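Local coordinates for protein probable sugar kinase (PDB 3KZH) that probably phosphorylates a sugar, as a carbohydrate kinase of the pfkB family, and has beta-D-glucopyranose bound in its pocket, at residues V17-F22 with T98-L103; N251-G256 with E291-P296. All coordinates share one frame; numbering follows the deposited sequence.

The two contacts sample two parts of a ribokinase-like fold, the small projecting sheet and the main body beside the glucose pocket. Contact 1 is strand pairing within the small sheet, about 21 Å from the centre of the chain, where the second subunit also packs. Contact 2 lies about 11 Å from that centre and joins two loops beside the glucose: Gly-256 touches the sugar and Gly-254 is about 8 Å from it. The centres of contact 1 and contact 2 are about 18 Å apart and their nearest atoms about 7 Å apart, so they do not touch. Lys-38 on strand 32-42 comes close to linking them, hydrogen-bonding through its backbone to Phe-20 and forming a long, weak ion pair with Glu-292.

Contact 1: residues V17-F22 with T98-L103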
loop_
_atom_site.group_PDB
_atom_site.type_symbol
_atom_site.label_atom_id
_atom_site.label_comp_id
_atom_site.label_asym_id
_atom_site.label_seq_id
_atom_site.Cartn_x
_atom_site.Cartn_y
_atom_site.Cartn_z
ATOM N N VAL A 17 -0.064 0.456 9.201
ATOM C CA VAL A 17 -0.257 -0.347 7.994
ATOM C C VAL A 17 0.756 -1.496 8.104
ATOM O O VAL A 17 1.952 -1.249 8.173
ATOM C CB VAL A 17 0.002 0.448 6.670
ATOM C CG1 VAL A 17 -0.121 -0.480 5.452
ATOM C CG2 VAL A 17 -0.994 1.582 6.513
ATOM N N ASP A 18 0.270 -2.732 8.180
ATOM C CA ASP A 18 1.129 -3.919 8.252
ATOM C C ASP A 18 1.366 -4.507 6.854
ATOM O O ASP A 18 0.425 -4.676 6.081
ATOM C CB ASP A 18 0.500 -4.992 9.141
ATOM C CG ASP A 18 0.540 -4.646 10.620
ATOM O OD1 ASP A 18 1.569 -4.140 11.103
ATOM O OD2 ASP A 18 -0.459 -4.921 11.314
ATOM N N VAL A 19 2.634 -4.739 6.509
ATOM C CA VAL A 19 3.021 -5.326 5.214
ATOM C C VAL A 19 3.808 -6.606 5.521
ATOM O O VAL A 19 4.954 -6.557 5.966
ATOM C CB VAL A 19 3.873 -4.347 4.339
ATOM C CG1 VAL A 19 4.031 -4.904 2.924
ATOM C CG2 VAL A 19 3.228 -2.958 4.265
ATOM N N PHE A 20 3.162 -7.746 5.305
ATOM C CA PHE A 20 3.744 -9.052 5.592
ATOM C C PHE A 20 4.090 -9.880 4.357
ATOM O O PHE A 20 3.259 -10.055 3.467
ATOM C CB PHE A 20 2.789 -9.875 6.464
ATOM C CG PHE A 20 2.677 -9.407 7.889
ATOM C CD1 PHE A 20 3.779 -9.480 8.761
ATOM C CD2 PHE A 20 1.438 -8.955 8.391
ATOM C CE1 PHE A 20 3.660 -9.111 10.135
ATOM C CE2 PHE A 20 1.295 -8.581 9.765
ATOM C CZ PHE A 20 2.414 -8.661 10.637
ATOM N N GLY A 21 5.313 -10.407 4.334
ATOM C CA GLY A 21 5.763 -11.251 3.238
ATOM C C GLY A 21 5.943 -12.671 3.731
ATOM O O GLY A 21 6.808 -12.927 4.566
ATOM N N PHE A 22 5.096 -13.580 3.249
ATOM C CA PHE A 22 5.138 -14.993 3.636
ATOM C C PHE A 22 5.897 -15.797 2.584
ATOM O O PHE A 22 5.487 -15.819 1.424
ATOM C CB PHE A 22 3.715 -15.568 3.760
ATOM C CG PHE A 22 2.857 -14.883 4.791
ATOM C CD1 PHE A 22 2.735 -15.416 6.092
ATOM C CD2 PHE A 22 2.148 -13.705 4.469
ATOM C CE1 PHE A 22 1.914 -14.780 7.074
ATOM C CE2 PHE A 22 1.327 -13.063 5.436
ATOM C CZ PHE A 22 1.211 -13.603 6.741
ATOM N N THR A 98 4.218 2.115 9.848
ATOM C CA THR A 98 4.236 0.896 9.050
ATOM C C THR A 98 5.149 -0.156 9.648
ATOM O O THR A 98 6.208 0.156 10.186
ATOM C CB THR A 98 4.699 1.209 7.593
ATOM O OG1 THR A 98 3.884 2.255 7.051
ATOM C CG2 THR A 98 4.599 -0.027 6.674
ATOM N N TYR A 99 4.704 -1.401 9.567
ATOM C CA TYR A 99 5.480 -2.530 10.049
ATOM C C TYR A 99 5.656 -3.500 8.878
ATOM O O TYR A 99 4.700 -4.140 8.437
ATOM C CB TYR A 99 4.791 -3.203 11.243
ATOM C CG TYR A 99 5.570 -4.354 11.845
ATOM C CD1 TYR A 99 6.783 -4.131 12.529
ATOM C CD2 TYR A 99 5.102 -5.680 11.721
ATOM C CE1 TYR A 99 7.526 -5.219 13.084
ATOM C CE2 TYR A 99 5.827 -6.771 12.266
ATOM C CZ TYR A 99 7.035 -6.530 12.943
ATOM O OH TYR A 99 7.736 -7.591 13.470
ATOM N N LEU A 100 6.880 -3.548 8.359
ATOM C CA LEU A 100 7.245 -4.419 7.246
ATOM C C LEU A 100 7.961 -5.656 7.789
ATOM O O LEU A 100 9.034 -5.537 8.360
ATOM C CB LEU A 100 8.133 -3.650 6.257
ATOM C CG LEU A 100 8.842 -4.337 5.080
ATOM C CD1 LEU A 100 7.856 -5.054 4.159
ATOM C CD2 LEU A 100 9.615 -3.290 4.310
ATOM N N ALA A 101 7.361 -6.830 7.614
ATOM C CA ALA A 101 7.961 -8.073 8.096
ATOM C C ALA A 101 7.973 -9.209 7.103
ATOM O O ALA A 101 7.002 -9.435 6.389
ATOM C CB ALA A 101 7.290 -8.536 9.369
ATOM N N ILE A 102 9.087 -9.938 7.086
ATOM C CA ILE A 102 9.252 -11.094 6.212
ATOM C C ILE A 102 9.267 -12.357 7.078
ATOM O O ILE A 102 10.049 -12.465 8.024
ATOM C CB ILE A 102 10.525 -10.954 5.310
ATOM C CG1 ILE A 102 10.256 -9.889 4.240
ATOM C CG2 ILE A 102 10.901 -12.296 4.660
ATOM C CD1 ILE A 102 11.446 -9.434 3.467
ATOM N N LEU A 103 8.340 -13.264 6.777
ATOM C CA LEU A 103 8.200 -14.533 7.487
ATOM C C LEU A 103 8.735 -15.689 6.642
ATOM O O LEU A 103 8.717 -15.618 5.406
ATOM C CB LEU A 103 6.730 -14.815 7.850
ATOM C CG LEU A 103 5.788 -13.839 8.575
ATOM C CD1 LEU A 103 6.465 -13.138 9.729
ATOM C CD2 LEU A 103 5.262 -12.810 7.599
#
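Val-19 pairs with Tyr-99 in the middle two, parallel strands of the four-stranded sheet that probably serves as the lid, as in ribokinase relatives; with Leu-103 these residues bury the most surface. Val-19 shows how parallel strands engage: its N-H meets Tyr-99 O at 2.9 Å and is almost straight (177°), while its own O accepts Ala-101 N. Tyr-99 N to Val-17 O, Gly-21 N to Ala-101 O and Leu-103 N to Gly-21 O complete the five bonds. The Val-19 methyls divide between two neighbours, CG1 lying 4.0 Å from Leu-100 CD1 and CG2 the same distance from Thr-98 CG2. Their face of the sheet also receives the second subunit, whose Leu-100 packs on Val-19. On the other face the Tyr-99 ring is met at its edge by Asp-18 OD1 and by Phe-20 CE1, the latter 3.8 Å from Tyr-99 CE2. Phe-20 CD1 is 3.7 Å from Ala-101 CB, which approaches the ring obliquely. Leu-103 ends the row through one methyl: CD2 lies 3.8 Å from Phe-20 CD1 and makes a CH-pi contact over a face of the Phe-22 ring, 4.0 Å from its centroid.

Contact 2: residues N251-G256 with E291-P296; sequences NVTGAG and EETIHP
Asn-251 and Gly-254 make the close approaches of this contact, where a loop leading into helix 255-268 passes the loop that follows helix 273-288. The sequence TGAG of the first loop matches the pfkB signature that, in relatives, forms the anion hole at this helix's start. Packing is tight at two places. The CA atoms of Gly-254 and Thr-293 are 4.7 Å apart, with Thr-293 CA 3.6 Å from Thr-253 O. Asn-251 lies against Glu-291 O: CG stands anti to the backbone N (chi1 177°), CB is 3.6 Å from that oxygen, and the amide ND2 comes 3.2 Å from Glu-291 O.

The exposed side is looser. There Thr-253 and Thr-293 lie side by side, pointing the same way, CG2 to CG2 3.9 Å. Within its own loop, Thr-253 OG1 makes a weak bond to Asn-251 OD1. Glu-291, an exposed residue, starts away from the other loop. A water may link Asn-251 ND2 to Glu-292 O, but it lies only 2.5 Å from Glu-292 O, so this link is tentative.

Gly-254 is the N-cap and third residue of a type II turn, whose positive phi (97°) suits glycine; the turn is held by its own Ala-255 N to Val-252 O bond. No salt bridge joins the loops, which is consistent with close fit, more than charge, bringing them together beside Gly-256, a residue touching the glucose.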
loop_
_atom_site.group_PDB
_atom_site.type_symbol
_atom_site.label_atom_id
_atom_site.label_comp_id
_atom_site.label_asym_id
_atom_site.label_seq_id
_atom_site.Cartn_x
_atom_site.Cartn_y
_atom_site.Cartn_z
ATOM N N ASN A 251 -9.002 -16.792 16.117
ATOM C CA ASN A 251 -7.994 -15.778 16.419
ATOM C C ASN A 251 -8.595 -14.750 17.377
ATOM O O ASN A 251 -9.660 -14.193 17.112
ATOM C CB ASN A 251 -7.499 -15.102 15.131
ATOM C CG ASN A 251 -6.493 -13.985 15.397
ATOM O OD1 ASN A 251 -5.531 -14.167 16.140
ATOM N ND2 ASN A 251 -6.737 -12.811 14.810
ATOM N N VAL A 252 -7.867 -14.480 18.459
ATOM C CA VAL A 252 -8.281 -13.542 19.510
ATOM C C VAL A 252 -7.927 -12.072 19.232
ATOM O O VAL A 252 -8.623 -11.174 19.707
ATOM C CB VAL A 252 -7.711 -13.980 20.899
ATOM C CG1 VAL A 252 -8.389 -13.227 22.042
ATOM C CG2 VAL A 252 -7.920 -15.469 21.107
ATOM N N THR A 253 -6.873 -11.834 18.448
ATOM C CA THR A 253 -6.408 -10.479 18.097
ATOM C C THR A 253 -7.521 -9.631 17.447
ATOM O O THR A 253 -8.092 -10.012 16.422
ATOM C CB THR A 253 -5.151 -10.533 17.160
ATOM O OG1 THR A 253 -4.173 -11.430 17.710
ATOM C CG2 THR A 253 -4.507 -9.150 17.007
ATOM N N GLY A 254 -7.869 -8.531 18.116
ATOM C CA GLY A 254 -8.909 -7.639 17.631
ATOM C C GLY A 254 -10.288 -7.844 18.238
ATOM O O GLY A 254 -11.211 -7.109 17.892
ATOM N N ALA A 255 -10.434 -8.829 19.128
ATOM C CA ALA A 255 -11.717 -9.128 19.777
ATOM C C ALA A 255 -12.122 -8.086 20.816
ATOM O O ALA A 255 -13.281 -7.668 20.859
ATOM C CB ALA A 255 -11.690 -10.514 20.403
ATOM N N GLY A 256 -11.155 -7.672 21.637
ATOM C CA GLY A 256 -11.379 -6.660 22.655
ATOM C C GLY A 256 -11.587 -5.282 22.048
ATOM O O GLY A 256 -12.214 -4.416 22.670
ATOM N N GLU A 291 -10.371 -15.372 11.211
ATOM C CA GLU A 291 -8.905 -15.348 11.254
ATOM C C GLU A 291 -8.344 -13.931 11.232
ATOM O O GLU A 291 -7.273 -13.667 11.786
ATOM C CB GLU A 291 -8.309 -16.151 10.090
ATOM C CG GLU A 291 -8.307 -17.674 10.268
ATOM C CD GLU A 291 -7.312 -18.185 11.323
ATOM O OE1 GLU A 291 -6.218 -17.591 11.486
ATOM O OE2 GLU A 291 -7.630 -19.203 11.983
ATOM N N GLU A 292 -9.070 -13.029 10.575
ATOM C CA GLU A 292 -8.669 -11.632 10.487
ATOM C C GLU A 292 -9.125 -10.844 11.714
ATOM O O GLU A 292 -10.061 -11.241 12.414
ATOM C CB GLU A 292 -9.203 -10.987 9.199
ATOM C CG GLU A 292 -8.672 -11.596 7.890
ATOM C CD GLU A 292 -7.157 -11.492 7.727
ATOM O OE1 GLU A 292 -6.610 -10.373 7.834
ATOM O OE2 GLU A 292 -6.513 -12.532 7.484
ATOM N N THR A 293 -8.447 -9.722 11.948
ATOM C CA THR A 293 -8.709 -8.818 13.068
ATOM C C THR A 293 -10.079 -8.140 13.028
ATOM O O THR A 293 -10.561 -7.668 14.052
ATOM C CB THR A 293 -7.601 -7.745 13.178
ATOM O OG1 THR A 293 -7.370 -7.156 11.890
ATOM C CG2 THR A 293 -6.305 -8.362 13.686
ATOM N N ILE A 294 -10.658 -8.030 11.830
ATOM C CA ILE A 294 -11.987 -7.441 11.611
ATOM C C ILE A 294 -12.715 -8.345 10.610
ATOM O O ILE A 294 -12.148 -8.702 9.576
ATOM C CB ILE A 294 -11.920 -5.965 11.036
ATOM C CG1 ILE A 294 -11.483 -4.979 12.125
ATOM C CG2 ILE A 294 -13.301 -5.481 10.550
ATOM C CD1 ILE A 294 -10.409 -4.035 11.692
ATOM N N HIS A 295 -13.955 -8.718 10.931
ATOM C CA HIS A 295 -14.766 -9.556 10.047
ATOM C C HIS A 295 -15.249 -8.670 8.891
ATOM O O HIS A 295 -15.910 -7.652 9.124
ATOM C CB HIS A 295 -15.964 -10.160 10.786
ATOM C CG HIS A 295 -16.585 -11.333 10.082
ATOM N ND1 HIS A 295 -16.977 -11.289 8.761
ATOM C CD2 HIS A 295 -16.864 -12.582 10.516
ATOM C CE1 HIS A 295 -17.468 -12.466 8.412
ATOM N NE2 HIS A 295 -17.414 -13.269 9.456
ATOM N N PRO A 296 -14.916 -9.047 7.632
ATOM C CA PRO A 296 -15.292 -8.309 6.417
ATOM C C PRO A 296 -16.778 -8.023 6.230
ATOM O O PRO A 296 -17.141 -7.001 5.652
ATOM C CB PRO A 296 -14.780 -9.217 5.297
ATOM C CG PRO A 296 -13.608 -9.874 5.904
ATOM C CD PRO A 296 -14.140 -10.247 7.256
HETATM O O HOH W 1 -9.991 -12.556 14.506
#